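Local coordinates for protein phosphotriesterase, putative (Deinococcus radiodurans, PDB 4J35) that probably hydrolyses lactones, and in this engineered form organophosphates, with a pair of divalent metal ions held in a TIM-barrel active site, at residues S118-Y121 with E122-T126; E155-F158 with F159-A162; T248-G252 with E253-D257; R303-T306 with E307-G311. The protein carries 7 engineered substitutions. One frame throughout, in Å; residues are numbered along the deposited sequence.

Contact 1 of 4, residues S118-Y121 with E122-T126; sequences SEIY and EMMRT
Tyr121 and Arg125, one helical turn apart, make the closely packed flank of this stretch of helix. The phenol is swung anti to the Tyr121 backbone N (chi1 158°), and this lays the ring along the next turn, where Arg125 CB sits over one face and Arg125 CD comes within 3.4 Å of Tyr121 OH. Ring and guanidinium planes are inclined by 56°, so the two groups do not stack. The backbone bond from Arg125 N to Tyr121 O is short, 2.8 Å. The second close patch is apolar: Ile120 and Met124 lie alongside each other and point the same way, with Ile120 CG2 3.7 Å from Met124 CE.

The solvent side is looser and polar. Glu122, bent at chi2, brings its carboxylate to the Tyr121 ring with the planes nearly perpendicular (79°), and Glu122 OE2 stands 3.6 Å from Tyr121 CE2. Glu122 OE1 is salt-bridged to Arg125 NH2 at 2.9 Å, in the guanidinium plane and nearly straight. This salt bridge holds the guanidinium beside the phenol hydroxyl, which lies near its edge. A leucine in place of Tyr121 would probably leave Glu168, which bonds to the phenol OH, without that partner, and Arg164 without its cation-pi surface.

Within the fold, Ile120, Tyr121 and Met124 face helix 153-169, meeting Phe158, Ala161 and Val165, while Met123 turns to the loop residues Asn70 and Phe96; helix 116-129 is thereby laid against its successor in the chain.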
loop_
_atom_site.group_PDB
_atom_site.type_symbol
_atom_site.label_atom_id
_atom_site.label_comp_id
_atom_site.label_asym_id
_atom_site.label_seq_id
_atom_site.Cartn_x
_atom_site.Cartn_y
_atom_site.Cartn_z
ATOM N N SER A 118 -18.729 -4.042 13.749
ATOM C CA SER A 118 -18.123 -3.954 15.070
ATOM C C SER A 118 -17.036 -5.013 15.273
ATOM O O SER A 118 -16.045 -4.752 15.948
ATOM C CB SER A 118 -19.190 -4.052 16.157
ATOM O OG SER A 118 -20.002 -2.885 16.123
ATOM N N GLU A 119 -17.215 -6.202 14.705
ATOM C CA GLU A 119 -16.176 -7.226 14.802
ATOM C C GLU A 119 -14.927 -6.815 14.068
ATOM O O GLU A 119 -13.802 -7.031 14.553
ATOM C CB GLU A 119 -16.685 -8.581 14.278
ATOM C CG GLU A 119 -17.744 -9.170 15.223
ATOM C CD GLU A 119 -18.399 -10.420 14.656
ATOM O OE1 GLU A 119 -18.218 -10.679 13.454
ATOM O OE2 GLU A 119 -19.088 -11.137 15.412
ATOM N N ILE A 120 -15.113 -6.227 12.892
ATOM C CA ILE A 120 -13.994 -5.743 12.098
ATOM C C ILE A 120 -13.313 -4.595 12.822
ATOM O O ILE A 120 -12.109 -4.523 12.905
ATOM C CB ILE A 120 -14.472 -5.291 10.708
ATOM C CG1 ILE A 120 -15.041 -6.505 9.964
ATOM C CG2 ILE A 120 -13.324 -4.621 9.935
ATOM C CD1 ILE A 120 -15.834 -6.163 8.733
ATOM N N TYR A 121 -14.113 -3.688 13.361
ATOM C CA TYR A 121 -13.568 -2.592 14.105
ATOM C C TYR A 121 -12.672 -3.110 15.233
ATOM O O TYR A 121 -11.587 -2.551 15.458
ATOM C CB TYR A 121 -14.720 -1.744 14.666
ATOM C CG TYR A 121 -14.317 -0.915 15.852
ATOM C CD1 TYR A 121 -13.612 0.268 15.694
ATOM C CD2 TYR A 121 -14.638 -1.328 17.137
ATOM C CE1 TYR A 121 -13.234 1.038 16.799
ATOM C CE2 TYR A 121 -14.267 -0.582 18.240
ATOM C CZ TYR A 121 -13.562 0.595 18.066
ATOM O OH TYR A 121 -13.207 1.330 19.173
ATOM N N GLU A 122 -13.122 -4.145 15.949
ATOM C CA GLU A 122 -12.366 -4.650 17.105
ATOM C C GLU A 122 -11.040 -5.236 16.662
ATOM O O GLU A 122 -10.008 -5.054 17.318
ATOM C CB GLU A 122 -13.132 -5.730 17.851
ATOM C CG GLU A 122 -14.360 -5.246 18.572
ATOM C CD GLU A 122 -14.038 -4.286 19.731
ATOM O OE1 GLU A 122 -12.877 -4.250 20.208
ATOM O OE2 GLU A 122 -14.964 -3.567 20.169
ATOM N N MET A 123 -11.066 -5.958 15.555
ATOM C CA MET A 123 -9.811 -6.501 14.996
ATOM C C MET A 123 -8.857 -5.372 14.626
ATOM O O MET A 123 -7.652 -5.380 14.964
ATOM C CB MET A 123 -10.126 -7.369 13.769
ATOM C CG MET A 123 -8.893 -7.756 12.954
ATOM S SD MET A 123 -9.391 -8.595 11.425
ATOM C CE MET A 123 -9.653 -7.137 10.410
ATOM N N MET A 124 -9.347 -4.389 13.891
ATOM C CA MET A 124 -8.460 -3.319 13.483
ATOM C C MET A 124 -7.906 -2.605 14.707
ATOM O O MET A 124 -6.710 -2.347 14.786
ATOM C CB MET A 124 -9.189 -2.330 12.588
ATOM C CG MET A 124 -9.466 -2.855 11.195
ATOM S SD MET A 124 -10.495 -1.687 10.268
ATOM C CE MET A 124 -10.501 -2.511 8.670
ATOM N N ARG A 125 -8.781 -2.299 15.668
ATOM C CA ARG A 125 -8.370 -1.497 16.808
ATOM C C ARG A 125 -7.300 -2.246 17.580
ATOM O O ARG A 125 -6.297 -1.663 17.979
ATOM C CB ARG A 125 -9.552 -1.196 17.734
ATOM C CG ARG A 125 -9.144 -0.279 18.906
ATOM C CD ARG A 125 -10.217 -0.149 19.962
ATOM N NE ARG A 125 -10.692 -1.444 20.452
ATOM C CZ ARG A 125 -10.018 -2.233 21.288
ATOM N NH1 ARG A 125 -8.817 -1.876 21.737
ATOM N NH2 ARG A 125 -10.541 -3.397 21.676
ATOM N N THR A 126 -7.518 -3.547 17.772
ATOM C CA THR A 126 -6.606 -4.376 18.556
ATOM C C THR A 126 -5.250 -4.479 17.863
ATOM O O THR A 126 -4.184 -4.418 18.500
ATOM C CB THR A 126 -7.167 -5.800 18.760
ATOM O OG1 THR A 126 -8.386 -5.734 19.514
ATOM C CG2 THR A 126 -6.153 -6.699 19.477
#

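Contact 2 of 4, residues E155-F158 with F159-A162; sequences EQLF and FRAA
Gln156 and Arg160 meet through carbon contacts and polar groups. Arg160 NH1 lies 3.5 Å from Gln156 CB, and Arg160 NH2 reaches Leu157 CD2 at 3.7 Å. A bend at chi3 (-69°) folds the arginine back over the preceding turn, where one guanidinium face looks onto Gln156 O and Leu157 N, while amide and guanidinium planes stand 68° apart.

Among the polar links, Gln156 NE2 donates to Ile151 O; a water between Gln156 OE1 and Arg160 NH1 is too close to both for the bridge to be more than doubtful. Arg160 NE is salt-bridged to Glu117, so a leucine here would probably leave that carboxylate without its mate and uncover the Gln156 CB that the guanidinium touches. The side chain of Glu155, about 8 Å from that of the metal ligand His176, has its carboxylate held by Ser147 OG and by the backbone N atoms of Thr152 and Glu99.

These residues belong to helix 153-169 of the TIM-barrel fold of the phosphotriesterase family. Each N-H bonds to the carbonyl four residues earlier, from Phe159 N to Glu155 O (3.2 Å) through Ala162 N to Phe158 O (2.8 Å).

Ring contacts form the buried part. Phe159 CD1 lies 3.4 Å from Glu155 O, which meets the ring at its edge, and the same ring packs on Leu189 and Leu190 of helix 183-192. Phe158 instead meets Tyr154 edge to face and touches Leu144.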
loop_
_atom_site.group_PDB
_atom_site.type_symbol
_atom_site.label_atom_id
_atom_site.label_comp_id
_atom_site.label_asym_id
_atom_site.label_seq_id
_atom_site.Cartn_x
_atom_site.Cartn_y
_atom_site.Cartn_z
ATOM N N GLU A 155 -17.709 -4.428 1.382
ATOM C CA GLU A 155 -16.534 -3.561 1.502
ATOM C C GLU A 155 -16.816 -2.372 2.433
ATOM O O GLU A 155 -15.947 -1.932 3.176
ATOM C CB GLU A 155 -16.111 -3.104 0.115
ATOM C CG GLU A 155 -15.347 -4.182 -0.659
ATOM C CD GLU A 155 -15.471 -4.041 -2.167
ATOM O OE1 GLU A 155 -16.005 -3.010 -2.625
ATOM O OE2 GLU A 155 -15.015 -4.953 -2.894
ATOM N N GLN A 156 -18.040 -1.869 2.453
ATOM C CA GLN A 156 -18.292 -0.686 3.259
ATOM C C GLN A 156 -18.218 -0.975 4.749
ATOM O O GLN A 156 -17.953 -0.088 5.556
ATOM C CB GLN A 156 -19.611 -0.033 2.872
ATOM C CG GLN A 156 -19.525 0.612 1.498
ATOM C CD GLN A 156 -20.700 1.509 1.232
ATOM O OE1 GLN A 156 -21.088 2.301 2.091
ATOM N NE2 GLN A 156 -21.291 1.379 0.048
ATOM N N LEU A 157 -18.419 -2.228 5.113
ATOM C CA LEU A 157 -18.279 -2.617 6.505
ATOM C C LEU A 157 -16.903 -2.188 6.973
ATOM O O LEU A 157 -16.766 -1.663 8.070
ATOM C CB LEU A 157 -18.417 -4.138 6.649
ATOM C CG LEU A 157 -19.788 -4.702 6.229
ATOM C CD1 LEU A 157 -19.704 -6.203 6.077
ATOM C CD2 LEU A 157 -20.848 -4.342 7.233
ATOM N N PHE A 158 -15.893 -2.470 6.135
ATOM C CA PHE A 158 -14.510 -2.202 6.467
ATOM C C PHE A 158 -14.226 -0.703 6.456
ATOM O O PHE A 158 -13.525 -0.213 7.326
ATOM C CB PHE A 158 -13.561 -2.951 5.512
ATOM C CG PHE A 158 -13.705 -4.484 5.599
ATOM C CD1 PHE A 158 -14.692 -5.148 4.888
ATOM C CD2 PHE A 158 -12.829 -5.245 6.386
ATOM C CE1 PHE A 158 -14.824 -6.563 4.980
ATOM C CE2 PHE A 158 -12.983 -6.634 6.493
ATOM C CZ PHE A 158 -13.969 -7.286 5.773
ATOM N N PHE A 159 -14.773 0.020 5.481
ATOM C CA PHE A 159 -14.610 1.475 5.461
ATOM C C PHE A 159 -15.151 2.093 6.744
ATOM O O PHE A 159 -14.515 2.994 7.318
ATOM C CB PHE A 159 -15.262 2.110 4.212
ATOM C CG PHE A 159 -14.420 2.014 2.953
ATOM C CD1 PHE A 159 -14.144 0.783 2.367
ATOM C CD2 PHE A 159 -13.910 3.162 2.349
ATOM C CE1 PHE A 159 -13.374 0.677 1.216
ATOM C CE2 PHE A 159 -13.129 3.070 1.191
ATOM C CZ PHE A 159 -12.859 1.836 0.625
ATOM N N ARG A 160 -16.311 1.636 7.221
ATOM C CA ARG A 160 -16.883 2.284 8.406
ATOM C C ARG A 160 -16.108 1.881 9.648
ATOM O O ARG A 160 -15.874 2.701 10.519
ATOM C CB ARG A 160 -18.408 1.966 8.576
ATOM C CG ARG A 160 -19.273 2.513 7.425
ATOM C CD ARG A 160 -20.789 2.425 7.714
ATOM N NE ARG A 160 -21.283 1.059 7.736
ATOM C CZ ARG A 160 -21.714 0.384 6.673
ATOM N NH1 ARG A 160 -21.708 0.934 5.466
ATOM N NH2 ARG A 160 -22.161 -0.856 6.815
ATOM N N ALA A 161 -15.673 0.625 9.720
ATOM C CA ALA A 161 -14.840 0.207 10.854
ATOM C C ALA A 161 -13.499 0.964 10.871
ATOM O O ALA A 161 -13.039 1.392 11.928
ATOM C CB ALA A 161 -14.596 -1.274 10.818
ATOM N N ALA A 162 -12.860 1.106 9.708
ATOM C CA ALA A 162 -11.612 1.860 9.626
ATOM C C ALA A 162 -11.774 3.341 10.028
ATOM O O ALA A 162 -10.920 3.897 10.720
ATOM C CB ALA A 162 -11.042 1.768 8.224
HETATM O O HOH W 1 -20.878 2.975 4.486
#

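Contact 3 of 4, residues T248-G252 with E253-D257; sequences TTLLG and EGYAD
Glu253 lies against the C-terminal part of helix 240-251, its side chain running alongside Thr249 in the same direction. Chi1 of -64° puts CG beside the backbone N, and the extended chain beyond it passes Thr249 and Leu250: Glu253 CG is 3.2 Å from Thr249 O, Glu253 OE2 is 3.7 Å from Thr249 CG2, and Glu253 OE1 rests at the same distance from Leu250 CD2. The carboxylate touches carbons of these residues, and its ionic partner is Arg215 of helix 211-218.

Leu250 is the second main contributor. Its CD2 packs against the Tyr255 ring, 3.8 Å from Tyr255 CD2, while Leu250 O meets that ring at the edge. The same carbonyl accepts from Glu253 N at 3.0 Å, with the donor well above the carbonyl plane (68°), and more weakly from Tyr255 N.

Leu251 supplies the third share. A type I beta turn runs from Leu251 to Gly254, closed by the bond from Gly254 N to Leu251 O (3.1 Å), and Gly254, its last residue, has a positive phi of 79°, a conformation easily adopted by glycine. Beyond the turn, Leu251 CD2 reaches Ala256 CB at 3.7 Å, and the same leucine packs on Met313 and on Leu259 of the next strand.

Chemically, Leu250 O serves two N-H groups, one weakly, and Leu251 O a third, while leucine carbons are set against Tyr255 and Ala256. Apolar contacts thus accompany the turn's backbone bonds, and the acidic end of Glu253 is directed to Arg215.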
loop_
_atom_site.group_PDB
_atom_site.type_symbol
_atom_site.label_atom_id
_atom_site.label_comp_id
_atom_site.label_asym_id
_atom_site.label_seq_id
_atom_site.Cartn_x
_atom_site.Cartn_y
_atom_site.Cartn_z
ATOM N N THR A 248 3.082 14.932 -13.962
ATOM C CA THR A 248 3.738 16.218 -14.197
ATOM C C THR A 248 2.669 17.323 -14.260
ATOM O O THR A 248 2.886 18.425 -13.775
ATOM C CB THR A 248 4.643 16.225 -15.448
ATOM O OG1 THR A 248 3.913 15.803 -16.609
ATOM C CG2 THR A 248 5.807 15.282 -15.225
ATOM N N THR A 249 1.536 16.996 -14.866
ATOM C CA THR A 249 0.380 17.876 -14.895
ATOM C C THR A 249 -0.049 18.280 -13.492
ATOM O O THR A 249 -0.349 19.464 -13.227
ATOM C CB THR A 249 -0.795 17.170 -15.559
ATOM O OG1 THR A 249 -0.456 16.880 -16.916
ATOM C CG2 THR A 249 -2.064 18.022 -15.511
ATOM N N LEU A 250 -0.123 17.299 -12.597
ATOM C CA LEU A 250 -0.669 17.539 -11.255
ATOM C C LEU A 250 0.350 18.304 -10.430
ATOM O O LEU A 250 0.020 19.201 -9.676
ATOM C CB LEU A 250 -1.046 16.228 -10.564
ATOM C CG LEU A 250 -2.224 15.458 -11.151
ATOM C CD1 LEU A 250 -2.386 14.146 -10.469
ATOM C CD2 LEU A 250 -3.534 16.282 -10.909
ATOM N N LEU A 251 1.624 17.981 -10.608
ATOM C CA LEU A 251 2.684 18.732 -9.948
ATOM C C LEU A 251 2.661 20.210 -10.332
ATOM O O LEU A 251 2.937 21.082 -9.502
ATOM C CB LEU A 251 4.054 18.104 -10.335
ATOM C CG LEU A 251 4.339 16.764 -9.651
ATOM C CD1 LEU A 251 5.562 15.996 -10.335
ATOM C CD2 LEU A 251 4.645 17.013 -8.192
ATOM N N GLY A 252 2.308 20.448 -11.593
ATOM C CA GLY A 252 2.297 21.758 -12.189
ATOM C C GLY A 252 1.099 22.557 -11.684
ATOM O O GLY A 252 1.015 23.751 -11.924
ATOM N N GLU A 253 0.192 21.882 -10.997
ATOM C CA GLU A 253 -1.008 22.500 -10.443
ATOM C C GLU A 253 -0.876 22.588 -8.923
ATOM O O GLU A 253 -1.852 22.827 -8.232
ATOM C CB GLU A 253 -2.248 21.723 -10.859
ATOM C CG GLU A 253 -2.542 21.700 -12.376
ATOM C CD GLU A 253 -3.608 20.687 -12.749
ATOM O OE1 GLU A 253 -3.973 19.875 -11.872
ATOM O OE2 GLU A 253 -4.096 20.684 -13.906
ATOM N N GLY A 254 0.346 22.415 -8.424
ATOM C CA GLY A 254 0.698 22.647 -7.026
ATOM C C GLY A 254 0.317 21.548 -6.053
ATOM O O GLY A 254 0.143 21.777 -4.851
ATOM N N TYR A 255 0.209 20.323 -6.553
ATOM C CA TYR A 255 -0.314 19.228 -5.755
ATOM C C TYR A 255 0.774 18.371 -5.100
ATOM O O TYR A 255 0.477 17.281 -4.592
ATOM C CB TYR A 255 -1.135 18.315 -6.654
ATOM C CG TYR A 255 -2.563 18.768 -6.939
ATOM C CD1 TYR A 255 -3.459 19.012 -5.925
ATOM C CD2 TYR A 255 -3.006 18.881 -8.246
ATOM C CE1 TYR A 255 -4.775 19.383 -6.215
ATOM C CE2 TYR A 255 -4.278 19.228 -8.545
ATOM C CZ TYR A 255 -5.167 19.499 -7.540
ATOM O OH TYR A 255 -6.449 19.834 -7.901
ATOM N N ALA A 256 2.014 18.854 -5.106
ATOM C CA ALA A 256 3.128 18.003 -4.742
ATOM C C ALA A 256 2.933 17.506 -3.340
ATOM O O ALA A 256 3.331 16.396 -3.043
ATOM C CB ALA A 256 4.484 18.719 -4.872
ATOM N N ASP A 257 2.270 18.282 -2.469
ATOM C CA ASP A 257 2.198 17.821 -1.083
ATOM C C ASP A 257 1.028 16.835 -0.866
ATOM O O ASP A 257 0.764 16.448 0.257
ATOM C CB ASP A 257 2.161 18.965 -0.058
ATOM C CG ASP A 257 0.972 19.861 -0.235
ATOM O OD1 ASP A 257 0.302 19.700 -1.281
ATOM O OD2 ASP A 257 0.720 20.730 0.645
#

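Contact 4 of 4, residues R303-T306 with E307-G311; sequences RGIT and EEQVG
A capping box starts helix 307-322, with Thr306 as N-cap and Gln309 as its partner three residues on. Thr306 OG1 accepts from Gln309 N at 3.0 Å, and in return Gln309 OE1 accepts from Thr306 N, also at 3.0 Å. This second bond is nearly straight (171°) and uses a lone pair of the amide oxygen in its own plane. Chi1 of Thr306, 77°, sets OG1 between the backbone N and the carbonyl carbon, from where it reaches over the first turn of the helix; the two side chains cross at about a right angle, with Gln309 CG 3.4 Å from Thr306 OG1. Gln309 CG leaves beside its own N and the chain then runs extended, which carries OE1 back to the N-cap. The first backbone bond of the helix here, Val310 N to Thr306 O, completes the grip on Thr306.

Gln309 OE1 has a further partner: a water donates to it and to Gly304 O (2.9 Å from the water), tying the amide to the link ahead of the helix. Gly304, at positive phi, ends the preceding helix in a Schellman motif. Between the two caps, Ile305 turns its CG2 to Gln309 OE1 at 3.6 Å and to Val310 CG2 at 4.0 Å.

Ile305 also packs on Leu300 of helix 291-303 and Leu251 of helix 240-251. Arg301 NE is salt-bridged to Glu307 OE2 and Arg301 NH1 donates to Ile305 O, so the link is tied to helix 291-303 and packed on helix 240-251 as it enters helix 307-322.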
loop_
_atom_site.group_PDB
_atom_site.type_symbol
_atom_site.label_atom_id
_atom_site.label_comp_id
_atom_site.label_asym_id
_atom_site.label_seq_id
_atom_site.Cartn_x
_atom_site.Cartn_y
_atom_site.Cartn_z
ATOM N N ARG A 303 12.617 16.351 -16.311
ATOM C CA ARG A 303 11.412 16.977 -16.851
ATOM C C ARG A 303 11.152 18.372 -16.316
ATOM O O ARG A 303 10.254 19.044 -16.812
ATOM C CB ARG A 303 10.186 16.127 -16.534
ATOM C CG ARG A 303 10.019 14.913 -17.413
ATOM C CD ARG A 303 8.899 14.037 -16.903
ATOM N NE ARG A 303 8.825 12.771 -17.631
ATOM C CZ ARG A 303 7.912 12.462 -18.548
ATOM N NH1 ARG A 303 6.941 13.308 -18.869
ATOM N NH2 ARG A 303 7.959 11.276 -19.136
ATOM N N GLY A 304 11.895 18.791 -15.292
ATOM C CA GLY A 304 11.692 20.102 -14.692
ATOM C C GLY A 304 11.049 20.055 -13.309
ATOM O O GLY A 304 10.821 21.082 -12.662
ATOM N N ILE A 305 10.752 18.855 -12.825
ATOM C CA ILE A 305 10.297 18.729 -11.454
ATOM C C ILE A 305 11.478 19.049 -10.557
ATOM O O ILE A 305 12.592 18.640 -10.852
ATOM C CB ILE A 305 9.735 17.326 -11.190
ATOM C CG1 ILE A 305 8.602 17.029 -12.184
ATOM C CG2 ILE A 305 9.311 17.186 -9.732
ATOM C CD1 ILE A 305 7.501 18.158 -12.244
ATOM N N THR A 306 11.262 19.825 -9.501
ATOM C CA THR A 306 12.377 20.351 -8.709
ATOM C C THR A 306 12.798 19.400 -7.586
ATOM O O THR A 306 12.052 18.490 -7.189
ATOM C CB THR A 306 12.040 21.690 -8.030
ATOM O OG1 THR A 306 11.215 21.420 -6.899
ATOM C CG2 THR A 306 11.339 22.669 -8.985
ATOM N N GLU A 307 14.004 19.597 -7.061
ATOM C CA GLU A 307 14.431 18.761 -5.959
ATOM C C GLU A 307 13.488 18.910 -4.785
ATOM O O GLU A 307 13.216 17.934 -4.106
ATOM C CB GLU A 307 15.862 19.032 -5.514
ATOM C CG GLU A 307 16.884 18.634 -6.535
ATOM C CD GLU A 307 16.915 17.122 -6.795
ATOM O OE1 GLU A 307 16.084 16.383 -6.207
ATOM O OE2 GLU A 307 17.780 16.673 -7.591
ATOM N N GLU A 308 13.013 20.129 -4.529
ATOM C CA GLU A 308 12.091 20.351 -3.433
ATOM C C GLU A 308 10.815 19.529 -3.585
ATOM O O GLU A 308 10.325 18.996 -2.607
ATOM C CB GLU A 308 11.747 21.844 -3.324
ATOM C CG GLU A 308 10.722 22.147 -2.233
ATOM C CD GLU A 308 10.469 23.637 -2.066
ATOM O OE1 GLU A 308 11.296 24.443 -2.553
ATOM O OE2 GLU A 308 9.445 23.999 -1.449
ATOM N N GLN A 309 10.288 19.441 -4.806
ATOM C CA GLN A 309 9.074 18.693 -5.078
ATOM C C GLN A 309 9.294 17.208 -4.907
ATOM O O GLN A 309 8.448 16.489 -4.434
ATOM C CB GLN A 309 8.576 18.966 -6.502
ATOM C CG GLN A 309 7.975 20.375 -6.672
ATOM C CD GLN A 309 7.570 20.653 -8.104
ATOM O OE1 GLN A 309 8.375 20.542 -9.012
ATOM N NE2 GLN A 309 6.305 21.000 -8.312
ATOM N N VAL A 310 10.468 16.738 -5.317
ATOM C CA VAL A 310 10.721 15.335 -5.244
ATOM C C VAL A 310 10.822 14.959 -3.796
ATOM O O VAL A 310 10.260 13.949 -3.375
ATOM C CB VAL A 310 12.032 14.968 -5.974
ATOM C CG1 VAL A 310 12.523 13.627 -5.516
ATOM C CG2 VAL A 310 11.813 15.002 -7.489
ATOM N N GLY A 311 11.520 15.766 -3.012
ATOM C CA GLY A 311 11.676 15.463 -1.597
ATOM C C GLY A 311 10.336 15.574 -0.870
ATOM O O GLY A 311 10.109 14.948 0.176
HETATM O O HOH W 2 8.466 22.269 -11.562
#

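In the fold
The four contacts follow one another along the chain and form two pairs. Contacts 1 and 2, with centres 10 Å apart, lie on the successive helices 116-129 and 153-169, which touch where Ile120 CG2 packs 3.6 Å from Phe158 CD2. Contacts 3 and 4, with centres also 10 Å apart, join the C-terminal part of helix 240-251 to the start of helix 307-322, with Leu251 CD1 3.5 Å from Ile305 CD1. Between the pairs the centres are 30 to 40 Å apart, and contact 4 lies across the chain's centre from contacts 1 and 2. All lie in helices, or the links next to them, of the TIM-barrel family fold; contact 2 comes nearest the metal site.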